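Local coordinates for NanU sialic acid binding protein (Bacteroides fragilis, PDB 4L7T), which binds sialic acid with high affinity as a SusD-family protein of the outer membrane, probably handing it to the partner transporter NanO, at residues L47-S51 with F269-N273; I64-F70 with I320-Y326; T91-F96 with W495-V501; I103-L108 with Y152-T156. The contacts are given in a common frame with arbitrary orientation. Numbering follows the deposited sequence.

The four contacts tie the N-terminal part of the chain, where each has its first segment, to later segments. Interactions 1, 2 and 3 join residues 218 to 399 positions apart, and their segments alternate along the chain; interaction 4 is local, its segments only 44 residues apart at their closest ends, and falls within the chain span of each of the others. Interaction 1 is the most central, its centre about 19 to 25 Å from those of the other three. Interactions 2 and 4 lie on opposite sides of the chain's centre, with centres about 39 Å apart. Helix 121-146 touches interactions 1, 3 and 4 and so is shared by them, whereas interaction 2 borders the hairpin 344-350/356-363.

Interaction 1: L47-S51 with F269-N273; sequences LRECS and FSIRN
Leu47, near the end of helix 33-48, takes chi1 t and chi2 p and places CD2 3.7 Å from CZ of Phe269, at the ring edge, and 4.2 Å from CD1 of Ile271. Arg48 comes next and lies closest to the partner backbone, its CA 5.9 Å from that of Ile271. Its extended t,t start runs along the isoleucine, with CG 3.4 Å from Ile271 CG2, before chi3 p turns the guanidinium so that NH1 donates to Arg272 O at 2.8 Å. Arg272 itself directs its guanidinium to Glu277 in a salt bridge. From Arg48 to Ser51 the chain makes a type I turn; Ser51 N bonds to Arg48 O at 3.1 Å, and Ser51 OG, with chi1 p, reaches the same Arg48 O at 2.8 Å. Ser51 CB then rests 4.1 Å from Ile271 CG2. Strand 267-271 pairs antiparallel with 383-387, and the type I turn between helices 33-48 and 51-58 packs against the end of this two-stranded sheet in the largely helical SusD-like fold.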
# COMPACT_ATOMS: atom_id res chain seq x y z
N LEU A 47 14.16 0.01 2.39
CA LEU A 47 12.77 0.35 2.09
C LEU A 47 11.83 -0.81 2.52
O LEU A 47 10.74 -0.53 3.12
CB LEU A 47 12.64 0.64 0.57
CG LEU A 47 11.30 1.19 0.14
CD1 LEU A 47 11.22 2.66 0.48
CD2 LEU A 47 11.20 0.97 -1.38
N ARG A 48 12.19 -2.05 2.25
CA ARG A 48 11.44 -3.21 2.64
C ARG A 48 11.16 -3.26 4.18
O ARG A 48 10.09 -3.76 4.62
CB ARG A 48 12.11 -4.49 2.17
CG ARG A 48 11.42 -5.79 2.66
CD ARG A 48 12.02 -7.03 2.05
NE ARG A 48 13.46 -7.12 2.42
CZ ARG A 48 14.33 -7.92 1.79
NH1 ARG A 48 13.91 -8.76 0.85
NH2 ARG A 48 15.62 -7.95 2.18
N GLU A 49 12.09 -2.72 4.97
CA GLU A 49 11.89 -2.69 6.46
C GLU A 49 10.73 -1.75 6.89
O GLU A 49 10.26 -1.78 8.06
CB GLU A 49 13.16 -2.27 7.20
CG GLU A 49 14.21 -3.35 7.12
CD GLU A 49 15.56 -2.99 7.75
OE1 GLU A 49 15.83 -1.82 8.12
OE2 GLU A 49 16.37 -3.94 7.86
N CYS A 50 10.30 -0.90 5.98
CA CYS A 50 9.23 0.05 6.26
C CYS A 50 7.91 -0.45 5.71
O CYS A 50 6.88 0.23 5.81
CB CYS A 50 9.53 1.42 5.66
SG CYS A 50 10.96 2.37 6.28
N SER A 51 7.90 -1.66 5.16
CA SER A 51 6.71 -2.15 4.43
C SER A 51 5.46 -2.40 5.30
O SER A 51 4.36 -2.08 4.88
CB SER A 51 7.02 -3.32 3.52
OG SER A 51 7.42 -4.47 4.25
N PHE A 269 5.71 -1.89 -9.14
CA PHE A 269 6.81 -1.93 -8.12
C PHE A 269 6.31 -2.74 -6.90
O PHE A 269 5.16 -2.54 -6.49
CB PHE A 269 7.21 -0.50 -7.71
CG PHE A 269 8.21 -0.46 -6.62
CD1 PHE A 269 9.45 -1.07 -6.80
CD2 PHE A 269 7.92 0.11 -5.39
CE1 PHE A 269 10.41 -1.08 -5.75
CE2 PHE A 269 8.87 0.08 -4.33
CZ PHE A 269 10.12 -0.53 -4.53
N SER A 270 7.07 -3.75 -6.46
CA SER A 270 6.64 -4.59 -5.33
C SER A 270 7.78 -4.73 -4.38
O SER A 270 8.93 -4.66 -4.78
CB SER A 270 6.23 -5.94 -5.88
OG SER A 270 5.67 -6.84 -4.94
N ILE A 271 7.45 -4.89 -3.10
CA ILE A 271 8.45 -5.24 -2.07
C ILE A 271 8.66 -6.71 -2.10
O ILE A 271 7.77 -7.50 -1.96
CB ILE A 271 7.90 -4.82 -0.71
CG1 ILE A 271 7.66 -3.33 -0.65
CG2 ILE A 271 8.93 -5.26 0.39
CD1 ILE A 271 8.74 -2.45 -0.90
N ARG A 272 9.90 -7.17 -2.37
CA ARG A 272 10.19 -8.56 -2.47
C ARG A 272 10.55 -9.11 -1.09
O ARG A 272 11.48 -8.60 -0.43
CB ARG A 272 11.40 -8.91 -3.41
CG ARG A 272 11.41 -10.52 -3.68
CD ARG A 272 12.59 -11.05 -4.51
NE ARG A 272 13.84 -10.93 -3.78
CZ ARG A 272 14.62 -11.94 -3.42
NH1 ARG A 272 14.34 -13.20 -3.76
NH2 ARG A 272 15.72 -11.67 -2.73
N ASN A 273 9.75 -10.07 -0.72
CA ASN A 273 9.90 -10.91 0.47
C ASN A 273 10.37 -12.30 -0.04
O ASN A 273 10.01 -12.79 -1.14
CB ASN A 273 8.56 -11.00 1.27
CG ASN A 273 8.06 -9.63 1.70
OD1 ASN A 273 6.89 -9.26 1.41
ND2 ASN A 273 8.95 -8.77 2.27

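Interaction 2: I64-F70 with I320-Y326; sequences IYGDVPF and IRLQIRY
Tyr65 and Ile324 approach to 4.3 Å between CA atoms where two short, loosely paired antiparallel segments meet. Arg325 N gives a straight bond to Ile64 O (2.8 Å), and Gly66 N a more bent one to Gln323 O (3.2 Å). The Tyr65 ring, chi1 m, fills the hollow between Leu322, whose CB sits over its face 4.3 Å from the centroid, and Ile324, whose CG1 is 3.7 Å from Tyr65 CE1; the tyrosine hydroxyl goes on to Glu59. Gly66, at phi 129°, makes way for the Arg325 side chain: a CB here would clash with NH2. Asp67 OD1 forms a salt bridge with Arg325 NH1 (2.9 Å), and Asp67 OD2 accepts Tyr326 N (2.8 Å). This two-stranded ribbon joins the N-terminal part of the SusD-like chain to the region beside hairpin 344-350/356-363. Asp67 CB lies over the Tyr326 ring face, a CH-pi contact 4.2 Å from the centroid, and Tyr326 OH donates to Val68 O (2.5 Å). Pro69 CB wedges 3.8 Å from Ile320 CG2. The Phe70 ring, chi1 p, sits in a hollow beside Ile320 and the Gln323 amide, with Tyr295, Tyr300 and Val347 around it; Phe70 N donates to Gln323 OE1 (3.2 Å). Water 2 links Asp67 O with Gln323 N.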
# COMPACT_ATOMS: atom_id res chain seq x y z
N ILE A 64 -12.34 -0.81 7.12
CA ILE A 64 -12.33 -2.24 6.81
C ILE A 64 -12.30 -3.08 8.11
O ILE A 64 -12.87 -4.21 8.11
CB ILE A 64 -11.06 -2.58 5.97
CG1 ILE A 64 -11.20 -1.93 4.59
CG2 ILE A 64 -10.85 -4.20 5.86
CD1 ILE A 64 -9.89 -1.82 3.87
N TYR A 65 -11.68 -2.54 9.17
CA TYR A 65 -11.48 -3.32 10.42
C TYR A 65 -12.27 -2.70 11.57
O TYR A 65 -13.00 -1.72 11.38
CB TYR A 65 -10.00 -3.40 10.84
CG TYR A 65 -9.12 -3.88 9.68
CD1 TYR A 65 -9.03 -5.27 9.40
CD2 TYR A 65 -8.43 -2.94 8.88
CE1 TYR A 65 -8.22 -5.71 8.32
CE2 TYR A 65 -7.64 -3.34 7.77
CZ TYR A 65 -7.52 -4.74 7.54
OH TYR A 65 -6.73 -5.10 6.43
N GLY A 66 -12.16 -3.34 12.72
CA GLY A 66 -12.75 -2.76 13.95
C GLY A 66 -13.64 -3.70 14.75
O GLY A 66 -14.07 -3.33 15.86
N ASP A 67 -13.98 -4.87 14.21
CA ASP A 67 -14.78 -5.84 14.95
C ASP A 67 -13.84 -6.63 15.88
O ASP A 67 -12.63 -6.43 15.84
CB ASP A 67 -15.54 -6.78 14.02
CG ASP A 67 -16.89 -6.22 13.60
OD1 ASP A 67 -17.35 -5.23 14.24
OD2 ASP A 67 -17.56 -6.71 12.67
N VAL A 68 -14.41 -7.47 16.76
CA VAL A 68 -13.64 -8.24 17.77
C VAL A 68 -13.04 -9.48 17.04
O VAL A 68 -13.77 -10.15 16.34
CB VAL A 68 -14.60 -8.64 18.90
CG1 VAL A 68 -14.06 -9.77 19.76
CG2 VAL A 68 -14.94 -7.37 19.71
N PRO A 69 -11.73 -9.76 17.21
CA PRO A 69 -11.18 -11.00 16.58
C PRO A 69 -12.07 -12.23 16.85
O PRO A 69 -12.43 -12.54 18.02
CB PRO A 69 -9.79 -11.11 17.20
CG PRO A 69 -9.37 -9.64 17.40
CD PRO A 69 -10.67 -9.01 17.92
N PHE A 70 -12.51 -12.95 15.81
CA PHE A 70 -13.59 -13.97 16.02
C PHE A 70 -13.16 -15.09 17.00
O PHE A 70 -14.01 -15.69 17.70
CB PHE A 70 -14.04 -14.59 14.65
CG PHE A 70 -12.97 -15.42 13.95
CD1 PHE A 70 -12.87 -16.81 14.18
CD2 PHE A 70 -12.09 -14.82 13.00
CE1 PHE A 70 -11.90 -17.60 13.55
CE2 PHE A 70 -11.11 -15.58 12.39
CZ PHE A 70 -11.00 -16.99 12.62
N ILE A 320 -4.97 -12.93 15.03
CA ILE A 320 -5.77 -11.87 14.46
C ILE A 320 -5.78 -10.76 15.50
O ILE A 320 -6.29 -10.95 16.65
CB ILE A 320 -7.17 -12.32 14.19
CG1 ILE A 320 -7.31 -13.45 13.15
CG2 ILE A 320 -8.05 -11.06 13.79
CD1 ILE A 320 -6.70 -13.14 11.74
N ARG A 321 -5.24 -9.59 15.13
CA ARG A 321 -5.30 -8.39 15.96
C ARG A 321 -6.16 -7.33 15.31
O ARG A 321 -6.68 -6.46 15.96
CB ARG A 321 -3.93 -7.77 16.25
CG ARG A 321 -2.87 -8.76 16.85
CD ARG A 321 -3.21 -9.19 18.26
NE ARG A 321 -2.04 -9.96 18.76
CZ ARG A 321 -2.08 -10.68 19.88
NH1 ARG A 321 -3.22 -10.76 20.60
NH2 ARG A 321 -0.96 -11.28 20.28
N LEU A 322 -6.21 -7.38 13.98
CA LEU A 322 -7.10 -6.51 13.18
C LEU A 322 -8.12 -7.44 12.57
O LEU A 322 -7.79 -8.31 11.71
CB LEU A 322 -6.28 -5.86 12.03
CG LEU A 322 -5.41 -4.64 12.41
CD1 LEU A 322 -4.34 -4.18 11.33
CD2 LEU A 322 -6.24 -3.42 12.77
N GLN A 323 -9.39 -7.26 12.95
CA GLN A 323 -10.49 -8.12 12.49
C GLN A 323 -11.31 -7.37 11.43
O GLN A 323 -11.94 -6.35 11.74
CB GLN A 323 -11.37 -8.52 13.72
CG GLN A 323 -12.64 -9.31 13.31
CD GLN A 323 -12.35 -10.60 12.57
OE1 GLN A 323 -11.64 -11.52 13.08
NE2 GLN A 323 -12.85 -10.67 11.31
N ILE A 324 -11.34 -7.90 10.20
CA ILE A 324 -12.20 -7.36 9.17
C ILE A 324 -13.65 -7.34 9.67
O ILE A 324 -14.12 -8.34 10.27
CB ILE A 324 -12.13 -8.30 7.95
CG1 ILE A 324 -10.69 -8.38 7.41
CG2 ILE A 324 -13.17 -7.87 6.86
CD1 ILE A 324 -10.47 -9.67 6.59
N ARG A 325 -14.36 -6.24 9.43
CA ARG A 325 -15.77 -6.14 9.87
C ARG A 325 -16.55 -7.36 9.32
O ARG A 325 -16.51 -7.70 8.12
CB ARG A 325 -16.44 -4.85 9.41
CG ARG A 325 -15.97 -3.57 10.01
CD ARG A 325 -16.43 -3.37 11.46
NE ARG A 325 -16.08 -2.01 11.91
CZ ARG A 325 -16.24 -1.57 13.17
NH1 ARG A 325 -16.79 -2.35 14.09
NH2 ARG A 325 -15.88 -0.33 13.51
N TYR A 326 -17.26 -8.05 10.22
CA TYR A 326 -17.94 -9.29 9.81
C TYR A 326 -18.90 -9.11 8.61
O TYR A 326 -18.98 -9.99 7.76
CB TYR A 326 -18.79 -9.85 10.96
CG TYR A 326 -18.07 -10.17 12.28
CD1 TYR A 326 -16.70 -10.24 12.37
CD2 TYR A 326 -18.81 -10.41 13.42
CE1 TYR A 326 -16.04 -10.50 13.57
CE2 TYR A 326 -18.17 -10.72 14.63
CZ TYR A 326 -16.76 -10.77 14.68
OH TYR A 326 -16.09 -11.03 15.88
O HOH W 1 -13.59 0.94 11.54
O HOH W 2 -10.47 -5.09 14.44

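Interaction 3: T91-F96 with W495-V501; sequences TGISNF and WPINESV
Two apolar clusters form the centre of this contact. In one, Ile93 (m,t) lays CD1 over the six-membered ring of Trp495, 4.0 Å from its centroid and 26° off the normal, a CH-pi contact; Thr91 O meets the ring edge at Trp495 CE3, 3.5 Å away. In the other, the Phe96 ring, chi1 m, brings CE2 to 3.6 Å from Val501 CG1 and CZ to 3.9 Å from Ile497 CD1. Beside them Thr91 packs on Pro496, CG2 to CG 3.8 Å, CA to CA 5.6 Å. The 91-96 loop has no regular structure: Gly92 takes a positive phi of 83°, Asn95 and Phe96 have left-handed backbone angles, and Thr91 OG1 bonds to Ile93 O at 2.8 Å. Further out, Asn498, chi1 p, projects across from the N-cap position of helix 499-504, and its OD1 receives Asn95 N at 2.8 Å; the side chain is thus spent on the loop rather than on capping the helix. Water 3 bridges Ile93 O (2.8 Å) and Pro496 O (2.7 Å). Trp146 of helix 121-146 meets both Phe96 and Trp495. Here the segment leading into the C-terminal helix 499-504 returns to a loop in the N-terminal part of the SusD-like fold.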
# COMPACT_ATOMS: atom_id res chain seq x y z
N THR A 91 0.72 6.21 20.03
CA THR A 91 0.69 6.84 18.69
C THR A 91 0.42 5.84 17.59
O THR A 91 0.18 6.25 16.47
CB THR A 91 2.05 7.58 18.38
OG1 THR A 91 3.09 6.60 18.39
CG2 THR A 91 2.29 8.69 19.43
N GLY A 92 0.43 4.56 17.89
CA GLY A 92 0.14 3.50 16.85
C GLY A 92 1.40 3.17 16.04
O GLY A 92 1.82 2.02 16.00
N ILE A 93 2.05 4.17 15.49
CA ILE A 93 3.37 4.02 14.85
C ILE A 93 4.34 5.03 15.47
O ILE A 93 3.92 6.15 15.79
CB ILE A 93 3.23 4.39 13.35
CG1 ILE A 93 2.40 3.38 12.60
CG2 ILE A 93 4.61 4.40 12.69
CD1 ILE A 93 2.04 3.82 11.08
N SER A 94 5.61 4.67 15.64
CA SER A 94 6.58 5.59 16.24
C SER A 94 7.65 5.99 15.25
O SER A 94 7.82 5.31 14.23
CB SER A 94 7.33 4.89 17.40
OG SER A 94 6.41 4.51 18.40
N ASN A 95 8.38 7.05 15.59
CA ASN A 95 9.64 7.45 14.95
C ASN A 95 9.46 7.62 13.40
O ASN A 95 10.31 7.17 12.65
CB ASN A 95 10.76 6.39 15.26
CG ASN A 95 10.83 6.00 16.79
OD1 ASN A 95 11.02 4.82 17.17
ND2 ASN A 95 10.73 7.03 17.65
N PHE A 96 8.38 8.28 12.97
CA PHE A 96 8.13 8.56 11.56
C PHE A 96 8.24 7.32 10.73
O PHE A 96 8.75 7.39 9.59
CB PHE A 96 9.01 9.72 11.02
CG PHE A 96 8.79 11.02 11.75
CD1 PHE A 96 7.63 11.80 11.52
CD2 PHE A 96 9.70 11.44 12.75
CE1 PHE A 96 7.37 12.95 12.21
CE2 PHE A 96 9.40 12.59 13.49
CZ PHE A 96 8.28 13.35 13.20
N TRP A 495 -1.11 11.90 12.05
CA TRP A 495 -0.75 11.00 13.14
C TRP A 495 0.01 11.79 14.20
O TRP A 495 0.75 12.72 13.89
CB TRP A 495 0.20 9.92 12.60
CG TRP A 495 -0.45 8.92 11.66
CD1 TRP A 495 -0.94 9.14 10.43
CD2 TRP A 495 -0.68 7.53 11.93
NE1 TRP A 495 -1.51 7.98 9.92
CE2 TRP A 495 -1.35 6.99 10.82
CE3 TRP A 495 -0.40 6.69 13.01
CZ2 TRP A 495 -1.66 5.65 10.72
CZ3 TRP A 495 -0.77 5.37 12.93
CH2 TRP A 495 -1.40 4.86 11.79
N PRO A 496 -0.20 11.44 15.48
CA PRO A 496 0.68 12.02 16.52
C PRO A 496 2.11 11.52 16.49
O PRO A 496 2.43 10.52 15.80
CB PRO A 496 0.01 11.60 17.83
CG PRO A 496 -0.58 10.19 17.46
CD PRO A 496 -1.02 10.31 15.94
N ILE A 497 2.98 12.20 17.22
CA ILE A 497 4.42 11.91 17.33
C ILE A 497 4.70 11.37 18.70
O ILE A 497 4.28 11.97 19.68
CB ILE A 497 5.25 13.21 17.06
CG1 ILE A 497 4.89 13.71 15.66
CG2 ILE A 497 6.78 12.93 17.34
CD1 ILE A 497 5.49 15.09 15.30
N ASN A 498 5.39 10.24 18.79
CA ASN A 498 5.66 9.57 20.05
C ASN A 498 6.64 10.33 20.95
O ASN A 498 7.41 11.12 20.48
CB ASN A 498 6.10 8.13 19.89
CG ASN A 498 7.32 7.98 19.05
OD1 ASN A 498 7.29 8.29 17.86
ND2 ASN A 498 8.43 7.52 19.65
N GLU A 499 6.57 10.04 22.26
CA GLU A 499 7.30 10.89 23.26
C GLU A 499 8.82 10.98 22.99
O GLU A 499 9.38 12.06 22.99
CB GLU A 499 7.07 10.39 24.71
CG GLU A 499 5.63 10.59 25.22
CD GLU A 499 5.32 9.80 26.50
OE1 GLU A 499 4.31 9.04 26.51
OE2 GLU A 499 6.07 9.95 27.50
N SER A 500 9.45 9.83 22.74
CA SER A 500 10.92 9.76 22.57
C SER A 500 11.42 10.66 21.43
O SER A 500 12.46 11.33 21.55
CB SER A 500 11.40 8.30 22.49
OG SER A 500 11.11 7.67 21.23
N VAL A 501 10.64 10.78 20.35
CA VAL A 501 10.97 11.74 19.26
C VAL A 501 11.03 13.19 19.69
O VAL A 501 11.97 13.95 19.33
CB VAL A 501 9.93 11.60 18.07
CG1 VAL A 501 10.11 12.69 17.01
CG2 VAL A 501 9.97 10.18 17.51
O HOH W 3 4.58 8.87 15.87

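Interaction 4: I103-L108 with Y152-T156; sequences INQINL and YLDYT
Residues 103-108 form one and a half turns of helix 99-115. Past them runs an irregular, mostly extended loop, residues 152-156, which comes closest where the CA atoms of Leu108 and Tyr155 are 5.0 Å apart. Two asparagines, one helical turn apart, do most of the bonding. Asn104, chi1 t, reads the backbone of Thr156 with both ends of its amide: OD1 accepts Thr156 N at 2.9 Å and ND2 donates to Thr156 O at 2.8 Å. Asn107, chi1 m, gives ND2 to Tyr152 O at 3.0 Å, an acceptor shared with the Tyr139 hydroxyl, while its OD1 is taken by Arg135 of helix 121-146. Water 4 sits between the two side chains, accepting from Asn107 ND2 (3.0 Å) and donating to Asn104 OD1 (2.9 Å) and Asp154 O (2.8 Å). Water 5 donates to Asn107 O at 2.7 Å and to Leu153 O at 3.1 Å, and water 6 accepts Tyr155 N at 2.8 Å. The apolar part is the Tyr155 ring, chi1 t, whose face is covered by Leu108 CD1, 4.2 Å from the centroid, with Leu108 CB 3.6 Å from Tyr155 CD1. Although the loop is neither strand nor helix, several of its backbone polar groups are met by side-chain amides and bridging waters, consistent with a course along the helix held by directional hydrogen bonds as well as by the tyrosine-leucine contact.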
# COMPACT_ATOMS: atom_id res chain seq x y z
N ILE A 103 15.94 7.30 4.20
CA ILE A 103 16.23 8.54 3.54
C ILE A 103 17.74 8.89 3.72
O ILE A 103 18.39 9.27 2.77
CB ILE A 103 15.34 9.68 4.08
CG1 ILE A 103 13.87 9.55 3.52
CG2 ILE A 103 15.86 11.10 3.75
CD1 ILE A 103 12.88 10.35 4.42
N ASN A 104 18.25 8.75 4.94
CA ASN A 104 19.70 9.08 5.12
C ASN A 104 20.62 8.31 4.17
O ASN A 104 21.53 8.91 3.59
CB ASN A 104 20.11 8.80 6.57
CG ASN A 104 21.49 9.39 6.93
OD1 ASN A 104 21.80 10.52 6.61
ND2 ASN A 104 22.24 8.63 7.64
N GLN A 105 20.35 7.04 4.00
CA GLN A 105 21.15 6.18 3.13
C GLN A 105 20.95 6.47 1.65
O GLN A 105 21.89 6.38 0.83
CB GLN A 105 20.86 4.74 3.35
CG GLN A 105 21.06 4.30 4.83
CD GLN A 105 22.48 4.15 5.18
OE1 GLN A 105 23.23 3.44 4.48
NE2 GLN A 105 22.89 4.77 6.34
N ILE A 106 19.73 6.80 1.27
CA ILE A 106 19.53 7.30 -0.09
C ILE A 106 20.32 8.55 -0.34
O ILE A 106 20.85 8.75 -1.43
CB ILE A 106 18.03 7.62 -0.35
CG1 ILE A 106 17.28 6.34 -0.21
CG2 ILE A 106 17.75 8.16 -1.75
CD1 ILE A 106 15.67 6.59 -0.18
N ASN A 107 20.40 9.41 0.67
CA ASN A 107 21.07 10.65 0.48
C ASN A 107 22.60 10.40 0.17
O ASN A 107 23.17 11.16 -0.54
CB ASN A 107 20.90 11.54 1.72
CG ASN A 107 19.50 12.10 1.83
OD1 ASN A 107 18.77 12.10 0.83
ND2 ASN A 107 19.11 12.54 3.03
N LEU A 108 23.14 9.38 0.80
CA LEU A 108 24.55 8.86 0.64
C LEU A 108 24.69 8.35 -0.81
O LEU A 108 25.61 8.79 -1.54
CB LEU A 108 24.90 7.71 1.59
CG LEU A 108 26.38 7.23 1.41
CD1 LEU A 108 27.39 8.36 1.62
CD2 LEU A 108 26.73 6.02 2.28
N TYR A 152 15.56 16.30 5.46
CA TYR A 152 16.98 15.89 5.52
C TYR A 152 17.34 15.42 4.10
O TYR A 152 16.78 14.37 3.62
CB TYR A 152 17.18 14.68 6.45
CG TYR A 152 17.15 14.95 7.96
CD1 TYR A 152 17.93 15.98 8.52
CD2 TYR A 152 16.34 14.18 8.82
CE1 TYR A 152 17.90 16.24 9.91
CE2 TYR A 152 16.32 14.43 10.23
CZ TYR A 152 17.10 15.47 10.76
OH TYR A 152 17.12 15.76 12.13
N LEU A 153 18.26 16.17 3.47
CA LEU A 153 18.72 15.93 2.07
C LEU A 153 20.20 15.49 1.94
O LEU A 153 20.61 14.99 0.86
CB LEU A 153 18.44 17.17 1.24
CG LEU A 153 16.98 17.62 1.26
CD1 LEU A 153 16.79 18.94 0.54
CD2 LEU A 153 16.07 16.47 0.68
N ASP A 154 20.99 15.62 3.02
CA ASP A 154 22.42 15.16 3.05
C ASP A 154 22.67 13.99 3.99
O ASP A 154 21.96 13.83 4.98
CB ASP A 154 23.31 16.32 3.48
CG ASP A 154 23.21 17.48 2.53
OD1 ASP A 154 23.36 17.23 1.31
OD2 ASP A 154 22.94 18.61 3.00
N TYR A 155 23.63 13.12 3.67
CA TYR A 155 23.98 12.01 4.53
C TYR A 155 24.68 12.55 5.79
O TYR A 155 25.55 13.43 5.69
CB TYR A 155 24.99 11.10 3.85
CG TYR A 155 25.53 9.97 4.72
CD1 TYR A 155 24.74 8.89 5.04
CD2 TYR A 155 26.88 9.97 5.20
CE1 TYR A 155 25.19 7.85 5.83
CE2 TYR A 155 27.35 8.90 5.99
CZ TYR A 155 26.54 7.85 6.28
OH TYR A 155 26.95 6.76 7.03
N THR A 156 24.32 11.98 6.94
CA THR A 156 25.01 12.27 8.22
C THR A 156 25.30 10.88 8.86
O THR A 156 24.48 9.96 8.79
CB THR A 156 24.16 13.23 9.14
OG1 THR A 156 22.82 12.75 9.24
CG2 THR A 156 24.06 14.66 8.58
O HOH W 4 19.73 12.49 6.01
O HOH W 5 22.72 13.80 -1.14
O HOH W 6 24.91 13.58 1.17